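Local coordinates for protein anopheles gambiae adenosine kinase (Anopheles gambiae, PDB 3LOO) that phosphorylates adenosine to AMP as an ATP-dependent adenosine kinase of the pfkB carbohydrate kinase family, at residues A90-Q95 and G340-R345; S86-Q91 and C353-E358. All coordinates share one frame; numbering follows the deposited sequence.

Contact 1 (A90-Q95 and G340-R345); sequences AQWILQ and GIWAAR. With B4P (bis(adenosine)-5'-tetraphosphate), chain D.
Trp92 and Trp342 reach out from two separate helices and meet rim to rim, with CH2 of Trp92 3.6 Å from CH2 of Trp342. The ring planes are parallel within 1° but stepped, so neither ring lies over the other's face; the centroids of the six-membered rings are 5.7 Å apart. In each residue CG is anti to the backbone N (chi1 near 170°), which extends the indole from its helix toward the other. The helix axes pass 11.8 Å apart at 104°, a wide separation that two long aromatic side chains are well suited to bridge. Ile93 fills in beside them: its CG1 lies in the plane of the Trp342 ring, at the edge, 3.9 Å from CZ3, and its CD1 reaches CB of Ala343 at 4.0 Å. A small alanine suits this place, where the isoleucine tip comes up to the helix. Packing is tightest where the indole rims meet, and Trp92 and Ala343 are buried; the Ile93 contacts are longer, and Ile93 and Trp342 are partly exposed to solvent. On helix 340-345 Ala344 and Ile341 touch a ribose of bis(adenosine)-5'-tetraphosphate, so this apolar crossing of two helices backs the ligand pocket of a pfkB-family kinase.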
ATOM      1  N   ALA A  90       2.151 -10.318   4.119  1.00 22.75           N
ATOM      2  CA  ALA A  90       2.368 -10.509   5.541  1.00 22.60           C
ATOM      3  C   ALA A  90       1.735 -11.800   6.135  1.00 23.44           C
ATOM      4  O   ALA A  90       2.364 -12.489   6.946  1.00 23.52           O
ATOM      5  CB  ALA A  90       1.887  -9.274   6.334  1.00 22.12           C
ATOM      6  N   GLN A  91       0.492 -12.098   5.772  1.00 24.11           N
ATOM      7  CA  GLN A  91      -0.162 -13.329   6.195  1.00 24.69           C
ATOM      8  C   GLN A  91       0.517 -14.604   5.639  1.00 26.27           C
ATOM      9  O   GLN A  91       0.661 -15.631   6.349  1.00 26.65           O
ATOM     10  CB  GLN A  91      -1.633 -13.272   5.789  1.00 24.36           C
ATOM     11  CG  GLN A  91      -2.464 -12.497   6.775  1.00 23.07           C
ATOM     12  CD  GLN A  91      -2.577 -13.201   8.147  1.00 27.34           C
ATOM     13  OE1 GLN A  91      -2.258 -14.390   8.304  1.00 26.77           O
ATOM     14  NE2 GLN A  91      -3.058 -12.475   9.117  1.00 21.44           N
ATOM     15  N   TRP A  92       0.957 -14.523   4.393  1.00 25.66           N
ATOM     16  CA  TRP A  92       1.591 -15.664   3.761  1.00 28.27           C
ATOM     17  C   TRP A  92       2.853 -16.009   4.547  1.00 28.41           C
ATOM     18  O   TRP A  92       3.093 -17.176   4.893  1.00 28.82           O
ATOM     19  CB  TRP A  92       1.893 -15.381   2.290  1.00 27.89           C
ATOM     20  CG  TRP A  92       2.788 -16.437   1.702  1.00 32.09           C
ATOM     21  CD1 TRP A  92       2.484 -17.771   1.506  1.00 34.83           C
ATOM     22  CD2 TRP A  92       4.127 -16.266   1.254  1.00 32.52           C
ATOM     23  NE1 TRP A  92       3.561 -18.431   0.957  1.00 33.64           N
ATOM     24  CE2 TRP A  92       4.584 -17.533   0.794  1.00 35.40           C
ATOM     25  CE3 TRP A  92       4.993 -15.169   1.188  1.00 35.40           C
ATOM     26  CZ2 TRP A  92       5.877 -17.728   0.294  1.00 36.62           C
ATOM     27  CZ3 TRP A  92       6.284 -15.366   0.672  1.00 38.07           C
ATOM     28  CH2 TRP A  92       6.704 -16.642   0.234  1.00 38.43           C
ATOM     29  N   ILE A  93       3.637 -14.983   4.873  1.00 28.95           N
ATOM     30  CA  ILE A  93       4.842 -15.155   5.700  1.00 28.91           C
ATOM     31  C   ILE A  93       4.493 -15.624   7.130  1.00 30.06           C
ATOM     32  O   ILE A  93       5.099 -16.548   7.657  1.00 30.62           O
ATOM     33  CB  ILE A  93       5.705 -13.856   5.705  1.00 28.35           C
ATOM     34  CG1 ILE A  93       6.170 -13.520   4.273  1.00 27.82           C
ATOM     35  CG2 ILE A  93       6.895 -13.960   6.708  1.00 26.61           C
ATOM     36  CD1 ILE A  93       6.719 -12.149   4.107  1.00 25.76           C
ATOM     37  N   LEU A  94       3.493 -15.019   7.751  1.00 30.61           N
ATOM     38  CA  LEU A  94       3.135 -15.395   9.107  1.00 30.52           C
ATOM     39  C   LEU A  94       2.656 -16.846   9.226  1.00 31.61           C
ATOM     40  O   LEU A  94       2.951 -17.515  10.225  1.00 31.35           O
ATOM     41  CB  LEU A  94       2.039 -14.471   9.618  1.00 30.76           C
ATOM     42  CG  LEU A  94       2.282 -13.326  10.620  1.00 32.83           C
ATOM     43  CD1 LEU A  94       3.740 -12.963  10.962  1.00 27.84           C
ATOM     44  CD2 LEU A  94       1.385 -12.103  10.293  1.00 27.68           C
ATOM     45  N   GLN A  95       1.900 -17.336   8.237  1.00 31.70           N
ATOM     46  CA  GLN A  95       1.279 -18.668   8.350  1.00 32.43           C
ATOM     47  C   GLN A  95       0.429 -18.786   9.626  1.00 31.84           C
ATOM     48  O   GLN A  95       0.459 -19.782  10.348  1.00 32.41           O
ATOM     49  CB  GLN A  95       2.351 -19.765   8.296  1.00 32.56           C
ATOM     50  CG  GLN A  95       3.082 -19.841   6.918  1.00 35.85           C
ATOM     51  CD  GLN A  95       2.176 -20.347   5.790  1.00 41.93           C
ATOM     52  OE1 GLN A  95       2.022 -19.696   4.738  1.00 43.65           O
ATOM     53  NE2 GLN A  95       1.571 -21.517   5.996  1.00 41.89           N
ATOM     54  N   GLY A 340      11.409  -7.747   3.973  1.00 29.26           N
ATOM     55  CA  GLY A 340      10.755  -6.964   2.911  1.00 28.07           C
ATOM     56  C   GLY A 340      11.420  -7.180   1.566  1.00 28.52           C
ATOM     57  O   GLY A 340      10.762  -7.442   0.560  1.00 27.51           O
ATOM     58  N   ILE A 341      12.741  -7.088   1.546  1.00 29.00           N
ATOM     59  CA  ILE A 341      13.475  -7.266   0.301  1.00 29.44           C
ATOM     60  C   ILE A 341      13.348  -8.690  -0.201  1.00 30.04           C
ATOM     61  O   ILE A 341      13.167  -8.914  -1.382  1.00 30.12           O
ATOM     62  CB  ILE A 341      14.971  -6.890   0.449  1.00 29.96           C
ATOM     63  CG1 ILE A 341      15.092  -5.387   0.735  1.00 29.18           C
ATOM     64  CG2 ILE A 341      15.746  -7.278  -0.847  1.00 29.51           C
ATOM     65  CD1 ILE A 341      16.454  -4.970   1.293  1.00 32.49           C
ATOM     66  N   TRP A 342      13.426  -9.652   0.711  1.00 31.00           N
ATOM     67  CA  TRP A 342      13.259 -11.069   0.369  1.00 31.52           C
ATOM     68  C   TRP A 342      11.871 -11.334  -0.246  1.00 30.79           C
ATOM     69  O   TRP A 342      11.752 -12.015  -1.273  1.00 29.92           O
ATOM     70  CB  TRP A 342      13.485 -11.941   1.620  1.00 31.71           C
ATOM     71  CG  TRP A 342      13.101 -13.364   1.423  1.00 34.41           C
ATOM     72  CD1 TRP A 342      13.883 -14.365   0.883  1.00 37.03           C
ATOM     73  CD2 TRP A 342      11.838 -13.966   1.741  1.00 35.73           C
ATOM     74  NE1 TRP A 342      13.179 -15.542   0.861  1.00 36.92           N
ATOM     75  CE2 TRP A 342      11.925 -15.330   1.384  1.00 37.60           C
ATOM     76  CE3 TRP A 342      10.639 -13.481   2.296  1.00 37.74           C
ATOM     77  CZ2 TRP A 342      10.849 -16.225   1.551  1.00 37.09           C
ATOM     78  CZ3 TRP A 342       9.577 -14.362   2.469  1.00 36.83           C
ATOM     79  CH2 TRP A 342       9.690 -15.725   2.088  1.00 39.31           C
ATOM     80  N   ALA A 343      10.839 -10.749   0.358  1.00 30.10           N
ATOM     81  CA  ALA A 343       9.457 -10.983  -0.073  1.00 29.57           C
ATOM     82  C   ALA A 343       9.179 -10.379  -1.434  1.00 29.91           C
ATOM     83  O   ALA A 343       8.534 -11.005  -2.290  1.00 30.47           O
ATOM     84  CB  ALA A 343       8.469 -10.431   0.960  1.00 29.57           C
ATOM     85  N   ALA A 344       9.647  -9.150  -1.631  1.00 30.11           N
ATOM     86  CA  ALA A 344       9.530  -8.505  -2.922  1.00 31.19           C
ATOM     87  C   ALA A 344      10.187  -9.373  -4.008  1.00 32.57           C
ATOM     88  O   ALA A 344       9.615  -9.591  -5.069  1.00 32.46           O
ATOM     89  CB  ALA A 344      10.157  -7.142  -2.873  1.00 29.64           C
ATOM     90  N   ARG A 345      11.369  -9.905  -3.717  1.00 34.40           N
ATOM     91  CA  ARG A 345      12.089 -10.714  -4.700  1.00 37.13           C
ATOM     92  C   ARG A 345      11.389 -12.056  -5.025  1.00 37.70           C
ATOM     93  O   ARG A 345      11.399 -12.488  -6.183  1.00 37.70           O
ATOM     94  CB  ARG A 345      13.560 -10.884  -4.286  1.00 37.47           C
ATOM     95  CG  ARG A 345      14.326  -9.515  -4.226  1.00 42.63           C
ATOM     96  CD  ARG A 345      15.873  -9.644  -4.012  1.00 48.24           C
ATOM     97  NE  ARG A 345      16.519 -10.392  -5.097  1.00 51.37           N
ATOM     98  CZ  ARG A 345      16.745 -11.711  -5.076  1.00 52.75           C
ATOM     99  NH1 ARG A 345      16.391 -12.438  -4.025  1.00 51.99           N
ATOM    100  NH2 ARG A 345      17.335 -12.303  -6.109  1.00 51.77           N
TER
HETATM  101  PA  B4P D 349       3.183  -1.335  -8.491  1.00 40.64           P
HETATM  102  O1A B4P D 349       3.382  -2.658  -9.216  1.00 40.95           O
HETATM  103  O2A B4P D 349       3.063  -0.075  -9.345  1.00 41.59           O
HETATM  104  O3A B4P D 349       4.527  -1.103  -7.644  1.00 37.15           O
HETATM  105  PB  B4P D 349       4.492  -0.918  -6.061  1.00 39.28           P
HETATM  106  O1B B4P D 349       4.105  -2.220  -5.355  1.00 34.70           O
HETATM  107  O2B B4P D 349       3.846   0.390  -5.638  1.00 32.11           O
HETATM  108  O3B B4P D 349       6.149  -0.841  -6.182  1.00 32.94           O
HETATM  109  PG  B4P D 349       7.116   0.375  -5.759  1.00 26.54           P
HETATM  110  O1G B4P D 349       7.427   1.276  -6.905  1.00 28.03           O
HETATM  111  O2G B4P D 349       6.466   1.049  -4.567  1.00 27.21           O
HETATM  112  O3G B4P D 349       8.454  -0.346  -5.254  1.00 30.34           O
HETATM  113  PD  B4P D 349       9.929  -0.416  -5.903  1.00 28.90           P
HETATM  114  O1D B4P D 349       9.780  -0.541  -7.374  1.00 32.04           O
HETATM  115  O2D B4P D 349      10.853   0.615  -5.318  1.00 31.89           O
HETATM  116  O5E B4P D 349       1.953  -1.446  -7.435  1.00 37.36           O
HETATM  117  C5E B4P D 349       0.856  -2.136  -7.993  1.00 31.39           C
HETATM  118  C4E B4P D 349      -0.386  -2.116  -7.149  1.00 26.26           C
HETATM  119  O4E B4P D 349      -0.855  -0.796  -6.874  1.00 25.53           O
HETATM  120  C3E B4P D 349      -1.492  -2.752  -7.946  1.00 25.22           C
HETATM  121  O3E B4P D 349      -1.660  -4.061  -7.368  1.00 25.51           O
HETATM  122  C2E B4P D 349      -2.718  -1.885  -7.681  1.00 23.88           C
HETATM  123  O2E B4P D 349      -3.885  -2.599  -7.254  1.00 23.45           O
HETATM  124  C1E B4P D 349      -2.234  -0.877  -6.622  1.00 23.53           C
HETATM  125  N9A B4P D 349      -2.872   0.432  -6.850  1.00 22.72           N
HETATM  126  C8A B4P D 349      -2.718   1.278  -7.911  1.00 21.15           C
HETATM  127  N7A B4P D 349      -3.514   2.367  -7.701  1.00 22.96           N
HETATM  128  C5A B4P D 349      -4.199   2.199  -6.531  1.00 21.56           C
HETATM  129  C6A B4P D 349      -5.129   2.958  -5.802  1.00 23.67           C
HETATM  130  N6A B4P D 349      -5.616   4.161  -6.237  1.00 21.85           N
HETATM  131  N1A B4P D 349      -5.616   2.457  -4.639  1.00 21.15           N
HETATM  132  C2A B4P D 349      -5.180   1.271  -4.146  1.00 23.11           C
HETATM  133  N3A B4P D 349      -4.280   0.534  -4.818  1.00 21.23           N
HETATM  134  C4A B4P D 349      -3.772   0.979  -5.997  1.00 23.00           C
HETATM  135  O5F B4P D 349      10.344  -1.867  -5.363  1.00 30.85           O
HETATM  136  C5F B4P D 349      10.140  -2.255  -4.010  1.00 29.30           C
HETATM  137  C4F B4P D 349      11.069  -3.441  -3.755  1.00 28.95           C
HETATM  138  O4F B4P D 349      10.961  -4.440  -4.786  1.00 32.22           O
HETATM  139  C3F B4P D 349      12.525  -3.020  -3.840  1.00 28.76           C
HETATM  140  O3F B4P D 349      12.916  -2.403  -2.621  1.00 26.21           O
HETATM  141  C2F B4P D 349      13.224  -4.338  -4.113  1.00 29.96           C
HETATM  142  O2F B4P D 349      13.427  -5.065  -2.885  1.00 28.42           O
HETATM  143  C1F B4P D 349      12.227  -5.063  -5.035  1.00 30.45           C
HETATM  144  N9B B4P D 349      12.631  -4.770  -6.447  1.00 33.12           N
HETATM  145  C8B B4P D 349      12.053  -3.869  -7.266  1.00 32.26           C
HETATM  146  N7B B4P D 349      12.669  -3.842  -8.472  1.00 35.36           N
HETATM  147  C5B B4P D 349      13.676  -4.740  -8.454  1.00 33.68           C
HETATM  148  C6B B4P D 349      14.654  -5.155  -9.354  1.00 36.13           C
HETATM  149  N6B B4P D 349      14.692  -4.598 -10.591  1.00 37.08           N
HETATM  150  N1B B4P D 349      15.544  -6.129  -8.989  1.00 35.76           N
HETATM  151  C2B B4P D 349      15.507  -6.691  -7.755  1.00 34.97           C
HETATM  152  N3B B4P D 349      14.581  -6.315  -6.828  1.00 34.91           N
HETATM  153  C4B B4P D 349      13.653  -5.348  -7.115  1.00 33.65           C

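Contact 2 (S86-Q91 and C353-E358); sequences SLRVAQ and CTFEGE
The segment 86-91 is a continuous piece of helix, whereas 353-358 opens in a 3-10 turn that includes Phe355 and leads into loop. They come nearest at Val89 and Phe355, whose CA atoms are 7.9 Å apart, and no hydrogen bond joins them. Within the turn, Glu356 N bonds to Cys353 O at 3.0 Å, and the side chain of Phe355 is directed at the helix.

That phenyl group carries the contact. Arg88 approaches one face of it: NH2 stands 3.6 Å from CE2 of Phe355, above the plane but displaced toward the rim. The guanidinium lies roughly flat on the ring, planes 28° apart, in an off-centre cation-pi stack with Arg88 CZ 4.7 Å from the ring centroid. A bend at chi3 (50°) in the arginine chain folds its end back over the phenyl group. Arginine suits the place because its flat, delocalised cation can spread over an aromatic face. In the ring plane, the edge meets the helix backbone, with CE1 of Phe355 3.6 Å from the carbonyl O of Arg88. Val89 adds an apolar touch: its short branched side chain puts CG2 against the far end of the phenyl ring, 3.9 Å from CZ of Phe355.

Around this core, Trp92 meets Phe355 edge-to-face, and Ile347 of helix 333-350 also packs on the phenyl group. Arg88 rests on Ala119 of helix 110-122. Helices 82-94, 110-122 and 333-350 thus surround the turn, and through Leu87 helix 82-94 also packs on strand 100-107 of the nine-stranded sheet.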
ATOM      1  N   SER A  86      -0.240  -5.986   0.609  1.00 22.93           N
ATOM      2  CA  SER A  86       0.725  -6.024   1.699  1.00 22.61           C
ATOM      3  C   SER A  86       0.269  -6.975   2.827  1.00 22.81           C
ATOM      4  O   SER A  86       1.056  -7.767   3.344  1.00 22.24           O
ATOM      5  CB  SER A  86       0.981  -4.602   2.220  1.00 23.14           C
ATOM      6  OG  SER A  86       1.782  -3.846   1.303  1.00 19.94           O
ATOM      7  N   LEU A  87      -0.999  -6.881   3.211  1.00 22.74           N
ATOM      8  CA  LEU A  87      -1.540  -7.776   4.239  1.00 23.05           C
ATOM      9  C   LEU A  87      -1.564  -9.263   3.793  1.00 23.97           C
ATOM     10  O   LEU A  87      -1.310 -10.163   4.612  1.00 23.93           O
ATOM     11  CB  LEU A  87      -2.910  -7.276   4.714  1.00 22.14           C
ATOM     12  CG  LEU A  87      -2.838  -6.322   5.895  1.00 23.81           C
ATOM     13  CD1 LEU A  87      -1.987  -5.083   5.681  1.00 23.80           C
ATOM     14  CD2 LEU A  87      -4.284  -5.925   6.337  1.00 21.87           C
ATOM     15  N   ARG A  88      -1.791  -9.516   2.500  1.00 23.98           N
ATOM     16  CA  ARG A  88      -1.750 -10.881   1.968  1.00 24.79           C
ATOM     17  C   ARG A  88      -0.315 -11.449   2.028  1.00 24.56           C
ATOM     18  O   ARG A  88      -0.121 -12.588   2.475  1.00 24.87           O
ATOM     19  CB  ARG A  88      -2.351 -10.957   0.546  1.00 24.55           C
ATOM     20  CG  ARG A  88      -3.895 -10.695   0.474  1.00 26.03           C
ATOM     21  CD  ARG A  88      -4.403 -10.634  -1.000  1.00 26.92           C
ATOM     22  NE  ARG A  88      -3.890 -11.818  -1.705  1.00 28.18           N
ATOM     23  CZ  ARG A  88      -3.448 -11.858  -2.958  1.00 30.23           C
ATOM     24  NH1 ARG A  88      -3.451 -10.778  -3.736  1.00 29.81           N
ATOM     25  NH2 ARG A  88      -2.993 -13.010  -3.438  1.00 30.05           N
ATOM     26  N   VAL A  89       0.672 -10.642   1.628  1.00 23.82           N
ATOM     27  CA  VAL A  89       2.082 -11.031   1.759  1.00 23.89           C
ATOM     28  C   VAL A  89       2.482 -11.260   3.224  1.00 23.74           C
ATOM     29  O   VAL A  89       3.078 -12.288   3.536  1.00 23.03           O
ATOM     30  CB  VAL A  89       3.056 -10.052   0.986  1.00 24.98           C
ATOM     31  CG1 VAL A  89       4.588 -10.360   1.268  1.00 22.78           C
ATOM     32  CG2 VAL A  89       2.723 -10.055  -0.524  1.00 24.44           C
ATOM     33  N   ALA A  90       2.151 -10.318   4.119  1.00 22.75           N
ATOM     34  CA  ALA A  90       2.368 -10.509   5.541  1.00 22.60           C
ATOM     35  C   ALA A  90       1.735 -11.800   6.135  1.00 23.44           C
ATOM     36  O   ALA A  90       2.364 -12.489   6.946  1.00 23.52           O
ATOM     37  CB  ALA A  90       1.887  -9.274   6.334  1.00 22.12           C
ATOM     38  N   GLN A  91       0.492 -12.098   5.772  1.00 24.11           N
ATOM     39  CA  GLN A  91      -0.162 -13.329   6.195  1.00 24.69           C
ATOM     40  C   GLN A  91       0.517 -14.604   5.639  1.00 26.27           C
ATOM     41  O   GLN A  91       0.661 -15.631   6.349  1.00 26.65           O
ATOM     42  CB  GLN A  91      -1.633 -13.272   5.789  1.00 24.36           C
ATOM     43  CG  GLN A  91      -2.464 -12.497   6.775  1.00 23.07           C
ATOM     44  CD  GLN A  91      -2.577 -13.201   8.147  1.00 27.34           C
ATOM     45  OE1 GLN A  91      -2.258 -14.390   8.304  1.00 26.77           O
ATOM     46  NE2 GLN A  91      -3.058 -12.475   9.117  1.00 21.44           N
ATOM     47  N   CYS A 353       1.718 -17.557  -7.583  1.00 60.62           N
ATOM     48  CA  CYS A 353       2.186 -18.896  -7.152  1.00 60.99           C
ATOM     49  C   CYS A 353       2.964 -18.921  -5.835  1.00 59.93           C
ATOM     50  O   CYS A 353       2.992 -19.944  -5.138  1.00 59.33           O
ATOM     51  CB  CYS A 353       3.055 -19.550  -8.230  1.00 60.93           C
ATOM     52  SG  CYS A 353       2.165 -19.913  -9.746  1.00 65.13           S
ATOM     53  N   THR A 354       3.607 -17.799  -5.513  1.00 59.31           N
ATOM     54  CA  THR A 354       4.369 -17.666  -4.270  1.00 58.60           C
ATOM     55  C   THR A 354       3.519 -18.074  -3.048  1.00 57.75           C
ATOM     56  O   THR A 354       4.030 -18.708  -2.122  1.00 57.68           O
ATOM     57  CB  THR A 354       4.928 -16.225  -4.075  1.00 59.02           C
ATOM     58  OG1 THR A 354       5.051 -15.560  -5.342  1.00 59.29           O
ATOM     59  CG2 THR A 354       6.300 -16.274  -3.397  1.00 58.99           C
ATOM     60  N   PHE A 355       2.229 -17.729  -3.079  1.00 56.67           N
ATOM     61  CA  PHE A 355       1.300 -17.969  -1.962  1.00 56.11           C
ATOM     62  C   PHE A 355       1.004 -19.442  -1.694  1.00 55.98           C
ATOM     63  O   PHE A 355       0.487 -19.792  -0.622  1.00 55.25           O
ATOM     64  CB  PHE A 355      -0.003 -17.198  -2.193  1.00 55.90           C
ATOM     65  CG  PHE A 355       0.181 -15.719  -2.150  1.00 55.28           C
ATOM     66  CD1 PHE A 355       0.271 -15.057  -0.933  1.00 54.71           C
ATOM     67  CD2 PHE A 355       0.324 -14.991  -3.320  1.00 54.86           C
ATOM     68  CE1 PHE A 355       0.465 -13.684  -0.888  1.00 54.72           C
ATOM     69  CE2 PHE A 355       0.533 -13.619  -3.281  1.00 53.86           C
ATOM     70  CZ  PHE A 355       0.597 -12.967  -2.064  1.00 53.37           C
ATOM     71  N   GLU A 356       1.337 -20.290  -2.667  1.00 55.75           N
ATOM     72  CA  GLU A 356       1.164 -21.730  -2.551  1.00 55.98           C
ATOM     73  C   GLU A 356       2.380 -22.377  -1.892  1.00 56.30           C
ATOM     74  O   GLU A 356       2.266 -23.426  -1.257  1.00 56.52           O
ATOM     75  CB  GLU A 356       0.937 -22.335  -3.924  1.00 56.06           C
ATOM     76  CG  GLU A 356      -0.276 -21.781  -4.649  1.00 56.88           C
ATOM     77  CD  GLU A 356      -0.623 -22.590  -5.883  1.00 59.18           C
ATOM     78  OE1 GLU A 356      -1.810 -22.577  -6.289  1.00 60.71           O
ATOM     79  OE2 GLU A 356       0.287 -23.241  -6.443  1.00 58.35           O
ATOM     80  N   GLY A 357       3.543 -21.752  -2.053  1.00 56.21           N
ATOM     81  CA  GLY A 357       4.762 -22.214  -1.409  1.00 56.22           C
ATOM     82  C   GLY A 357       4.778 -22.075   0.107  1.00 56.72           C
ATOM     83  O   GLY A 357       3.813 -21.613   0.737  1.00 56.30           O
ATOM     84  N   GLU A 358       5.895 -22.503   0.683  1.00 56.95           N
ATOM     85  CA  GLU A 358       6.185 -22.372   2.102  1.00 57.29           C
ATOM     86  C   GLU A 358       7.220 -21.247   2.236  1.00 56.76           C
ATOM     87  O   GLU A 358       8.295 -21.342   1.655  1.00 57.18           O
ATOM     88  CB  GLU A 358       6.768 -23.695   2.612  1.00 57.31           C
ATOM     89  CG  GLU A 358       7.291 -23.688   4.040  1.00 59.64           C
ATOM     90  CD  GLU A 358       6.240 -24.117   5.051  1.00 62.51           C
ATOM     91  OE1 GLU A 358       5.176 -23.462   5.115  1.00 63.25           O
ATOM     92  OE2 GLU A 358       6.479 -25.114   5.779  1.00 63.99           O
TER

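Overall arrangement
From the N terminus, strands 26-29 and 33-39 enter the large and the smaller sheet, and strand 76-80 leads into helix 82-94, where both contacts start, sharing Ala90 and Gln91. The chain then builds most of the large sheet, adds strands 137-144 and 147-153 to the smaller one, and returns in helix 333-350, where contact 1 closes a loop of 244 intervening residues. A few residues on, the turn at 353-358 comes back to the preceding part of the same early helix, closing contact 2 over 261 residues. Contact 1's span therefore falls within that of contact 2. Their centres are 6 Å apart, and Val89 also touches Ala343. Together they fasten the C-terminal helix and its following turn to helix 82-94.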